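Local coordinates for protein branched-chain-amino-acid aminotransferase (Deinococcus radiodurans, PDB 3UZO) that probably catalyses the reversible, pyridoxal-phosphate-dependent transfer of amino groups from leucine, isoleucine and valine to 2-oxoglutarate, at residues L41-W44 with W49-G52; S270-A275 with V283-I288. All coordinates share one frame; numbering follows the deposited sequence.

Contact 1: L41-W44 with W49-G52; sequences LAHW and WDAG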
# COMPACT_ATOMS: atom_id res chain seq x y z
N LEU A 41 10.42 15.10 14.84
CA LEU A 41 9.08 14.54 14.99
C LEU A 41 8.07 15.66 15.18
O LEU A 41 8.26 16.56 16.01
CB LEU A 41 9.04 13.61 16.21
CG LEU A 41 7.70 12.93 16.53
CD1 LEU A 41 7.35 11.96 15.42
CD2 LEU A 41 7.81 12.18 17.86
N ALA A 42 6.99 15.61 14.40
CA ALA A 42 5.93 16.61 14.47
C ALA A 42 4.60 15.88 14.49
O ALA A 42 4.47 14.79 13.92
CB ALA A 42 6.00 17.57 13.29
N HIS A 43 3.61 16.48 15.13
CA HIS A 43 2.29 15.88 15.25
C HIS A 43 1.22 16.77 14.64
O HIS A 43 1.27 18.00 14.75
CB HIS A 43 1.96 15.66 16.73
CG HIS A 43 2.94 14.80 17.46
ND1 HIS A 43 2.84 13.42 17.50
CD2 HIS A 43 4.05 15.11 18.17
CE1 HIS A 43 3.84 12.93 18.20
NE2 HIS A 43 4.59 13.93 18.62
N TRP A 44 0.24 16.13 14.01
CA TRP A 44 -0.88 16.85 13.43
C TRP A 44 -2.11 16.42 14.21
O TRP A 44 -2.30 15.23 14.47
CB TRP A 44 -1.07 16.49 11.96
CG TRP A 44 -2.10 17.33 11.26
CD1 TRP A 44 -1.87 18.45 10.49
CD2 TRP A 44 -3.52 17.12 11.23
NE1 TRP A 44 -3.06 18.93 9.99
CE2 TRP A 44 -4.09 18.13 10.43
CE3 TRP A 44 -4.37 16.16 11.81
CZ2 TRP A 44 -5.47 18.22 10.18
CZ3 TRP A 44 -5.75 16.25 11.56
CH2 TRP A 44 -6.28 17.27 10.75
N TRP A 49 -0.48 21.24 12.20
CA TRP A 49 0.80 20.66 12.61
C TRP A 49 1.41 21.46 13.75
O TRP A 49 1.29 22.68 13.76
CB TRP A 49 1.81 20.71 11.46
CG TRP A 49 1.55 19.73 10.38
CD1 TRP A 49 1.00 19.98 9.15
CD2 TRP A 49 1.80 18.33 10.44
NE1 TRP A 49 0.90 18.81 8.44
CE2 TRP A 49 1.39 17.78 9.20
CE3 TRP A 49 2.34 17.48 11.42
CZ2 TRP A 49 1.49 16.41 8.92
CZ3 TRP A 49 2.45 16.11 11.13
CH2 TRP A 49 2.02 15.59 9.89
N ASP A 50 2.07 20.79 14.70
CA ASP A 50 2.74 21.53 15.75
C ASP A 50 4.10 21.92 15.17
O ASP A 50 4.43 21.55 14.04
CB ASP A 50 2.92 20.70 17.03
CG ASP A 50 3.71 19.42 16.82
OD1 ASP A 50 4.65 19.40 15.99
OD2 ASP A 50 3.40 18.43 17.51
N ALA A 51 4.89 22.67 15.93
CA ALA A 51 6.19 23.13 15.47
C ALA A 51 7.20 22.01 15.22
O ALA A 51 8.15 22.19 14.47
CB ALA A 51 6.77 24.13 16.48
N GLY A 52 6.98 20.86 15.84
CA GLY A 52 7.91 19.76 15.66
C GLY A 52 9.06 19.89 16.65
O GLY A 52 9.38 20.98 17.11

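Contact 2: S270-A275 with V283-I288; sequences SLLWLA and VEEGDI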
# COMPACT_ATOMS: atom_id res chain seq x y z
N SER A 270 16.20 16.12 -12.99
CA SER A 270 17.48 16.80 -12.92
C SER A 270 18.32 16.40 -14.15
O SER A 270 18.91 17.26 -14.82
CB SER A 270 18.22 16.42 -11.63
OG SER A 270 17.45 16.78 -10.49
N LEU A 271 18.36 15.10 -14.44
CA LEU A 271 19.11 14.58 -15.58
C LEU A 271 18.54 15.15 -16.88
O LEU A 271 19.27 15.44 -17.82
CB LEU A 271 19.03 13.05 -15.60
CG LEU A 271 20.12 12.28 -14.85
CD1 LEU A 271 20.44 12.96 -13.53
CD2 LEU A 271 19.67 10.85 -14.63
N LEU A 272 17.22 15.29 -16.91
CA LEU A 272 16.52 15.83 -18.06
C LEU A 272 17.06 17.25 -18.33
O LEU A 272 17.34 17.61 -19.47
CB LEU A 272 15.02 15.88 -17.74
CG LEU A 272 13.94 15.40 -18.71
CD1 LEU A 272 14.40 14.21 -19.51
CD2 LEU A 272 12.69 15.04 -17.89
N TRP A 273 17.22 18.02 -17.25
CA TRP A 273 17.71 19.39 -17.36
C TRP A 273 19.19 19.44 -17.76
O TRP A 273 19.57 20.19 -18.66
CB TRP A 273 17.52 20.14 -16.03
CG TRP A 273 17.73 21.62 -16.15
CD1 TRP A 273 16.80 22.56 -16.50
CD2 TRP A 273 18.98 22.33 -16.02
NE1 TRP A 273 17.39 23.80 -16.60
CE2 TRP A 273 18.72 23.69 -16.31
CE3 TRP A 273 20.28 21.95 -15.69
CZ2 TRP A 273 19.72 24.66 -16.28
CZ3 TRP A 273 21.28 22.92 -15.66
CH2 TRP A 273 21.00 24.26 -15.95
N LEU A 274 20.01 18.64 -17.08
CA LEU A 274 21.44 18.59 -17.35
C LEU A 274 21.73 18.14 -18.78
O LEU A 274 22.60 18.69 -19.45
CB LEU A 274 22.13 17.64 -16.36
CG LEU A 274 22.78 18.21 -15.09
CD1 LEU A 274 22.07 19.46 -14.63
CD2 LEU A 274 22.77 17.14 -14.00
N ALA A 275 20.99 17.13 -19.23
CA ALA A 275 21.17 16.60 -20.58
C ALA A 275 21.01 17.71 -21.62
O ALA A 275 21.84 17.85 -22.52
CB ALA A 275 20.16 15.50 -20.84
N VAL A 283 16.30 16.00 -25.77
CA VAL A 283 15.60 15.35 -24.68
C VAL A 283 14.15 15.05 -25.05
O VAL A 283 13.48 15.86 -25.69
CB VAL A 283 15.67 16.23 -23.40
CG1 VAL A 283 14.49 17.18 -23.35
CG2 VAL A 283 15.76 15.35 -22.18
N GLU A 284 13.67 13.88 -24.63
CA GLU A 284 12.31 13.46 -24.94
C GLU A 284 11.70 12.59 -23.85
O GLU A 284 12.32 11.65 -23.35
CB GLU A 284 12.30 12.67 -26.25
CG GLU A 284 10.98 11.99 -26.57
CD GLU A 284 11.05 11.12 -27.82
OE1 GLU A 284 11.50 11.61 -28.87
OE2 GLU A 284 10.65 9.93 -27.75
N GLU A 285 10.46 12.91 -23.48
CA GLU A 285 9.73 12.12 -22.50
C GLU A 285 8.65 11.45 -23.34
O GLU A 285 7.75 12.12 -23.85
CB GLU A 285 9.10 13.00 -21.42
CG GLU A 285 10.10 13.72 -20.53
CD GLU A 285 9.43 14.54 -19.46
OE1 GLU A 285 8.97 13.96 -18.45
OE2 GLU A 285 9.35 15.78 -19.62
N GLY A 286 8.75 10.14 -23.51
CA GLY A 286 7.76 9.45 -24.32
C GLY A 286 7.78 7.95 -24.10
O GLY A 286 8.36 7.46 -23.14
N ASP A 287 7.15 7.22 -25.02
CA ASP A 287 7.09 5.78 -24.90
C ASP A 287 8.37 5.09 -25.31
O ASP A 287 9.03 5.49 -26.26
CB ASP A 287 5.94 5.22 -25.76
CG ASP A 287 4.58 5.60 -25.23
OD1 ASP A 287 4.35 5.48 -24.01
OD2 ASP A 287 3.73 6.01 -26.05
N ILE A 288 8.72 4.05 -24.57
CA ILE A 288 9.90 3.25 -24.88
C ILE A 288 9.37 1.83 -24.82
O ILE A 288 9.19 1.27 -23.74
CB ILE A 288 11.01 3.44 -23.83
CG1 ILE A 288 11.44 4.91 -23.78
CG2 ILE A 288 12.18 2.52 -24.15
CD1 ILE A 288 12.70 5.17 -22.97

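Contact 1: L41-W44 with W49-G52
W44 approaches W49 edge-on in a T-shaped stack: the two five-membered rings have centroids 4.5 Å apart and planes turned 72° to each other. The corner atom W44 CD1 lies over the W49 indole, 3.5 Å from W49 NE1. Over the same face comes W44 CB, 3.5 Å from the centroid of the W49 six-membered ring and almost on its normal, a CH-pi contact, so that W44 touches both halves of the bicycle. The rim of that indole runs on to A42, with W49 CE3 4.1 Å from A42 CB. Both tryptophans belong to the beta hairpin of strands 39-45 and 48-55, at one border of the chain's antiparallel sheet, where they form a non-hydrogen-bonded pair. Next to them D50 N donates to H43 O at 2.9 Å, but the return bond is altered: H43 N points at the D50 carboxylate, with weak bonds to D50 OD1 (3.2 Å) and D50 OD2 (3.1 Å), while D50 O turns to Q117. A chi1 of 59°, with CG between backbone N and carbonyl carbon, brings the carboxylate to that N-H. OD1 also takes a weak bond from G52 N, whereas OD2 lies at the H43 ring edge, the imidazole and carboxylate planes being 75° apart. Beyond this irregularity G52 CA makes a CA-H...O contact of 3.2 Å with L41 O, and L41 is joined to T53 by backbone hydrogen bonding.

Contact 2: S270-A275 with V283-I288
L272 reaches from helix 266-277 toward strand 282-286 and divides its two methyl groups between V283 and E285. The first branch is the tighter: L272 CD1 lies 3.2 Å from V283 CG2, shorter than usual for two methyl carbons. With so short an approach and a chi1 of -134°, away from the staggered positions, the exact placement of the methyl is doubtful, although the two side chains plainly meet. V283 CG2 is also 3.9 Å from L272 O, so it sits beside the helix backbone as well as the leucine tip.

The second branch meets a flat group. L272 CD2 stands over the face of the E285 carboxylate, 3.7 Å from E285 CD and nearly as close to both oxygens, at 3.9 Å from OE1 and 3.8 Å from OE2. E285 is extended beyond CG, and its last torsion, chi3 77°, turns the carboxylate broadside to the methyl. No hydrogen bond links the two segments.

Behind these side chains, the backbone bonds L274 N to S270 O (2.9 Å) and A275 N to L271 O (2.8 Å) hold the helical turn that presents L272. On the strand, the alternation of side chains puts E284 on the other face from V283 and E285, where it forms a salt bridge with K253. The helix starts at the cofactor-binding residues S265, I266 and T267, the L272 side chain being about 9 Å from that of T267.

The contact joins the helix and the second strand of a beta-alpha-beta unit made by strand 253-257, helix 266-277 and strand 282-286. The two strands run parallel and adjacent, F254 of the first touching both L272 and V283, while L274 and A275, with L271, pack the helix against helix 331-344.

Contact 1 comes first along the chain and is complete before contact 2 begins. Their centres are 37 Å apart, the nearest atoms about 25 Å, and they lie on opposite sides of the chain's centre. They share no sheet: 41-44 with 49-52 is a hairpin at one border of the seven-stranded antiparallel sheet, whereas 270-275 with 283-288 joins a helix to the mixed sheet, consistent with the two-domain build of class-IV aminotransferases. The L272 side chain is about 11 Å from pyridoxal phosphate, and that of L41 about 12 Å from that of R145, which binds glutamate; each contact thus joins elements within its own sheet region, with L41 and L272 themselves set back from those sites.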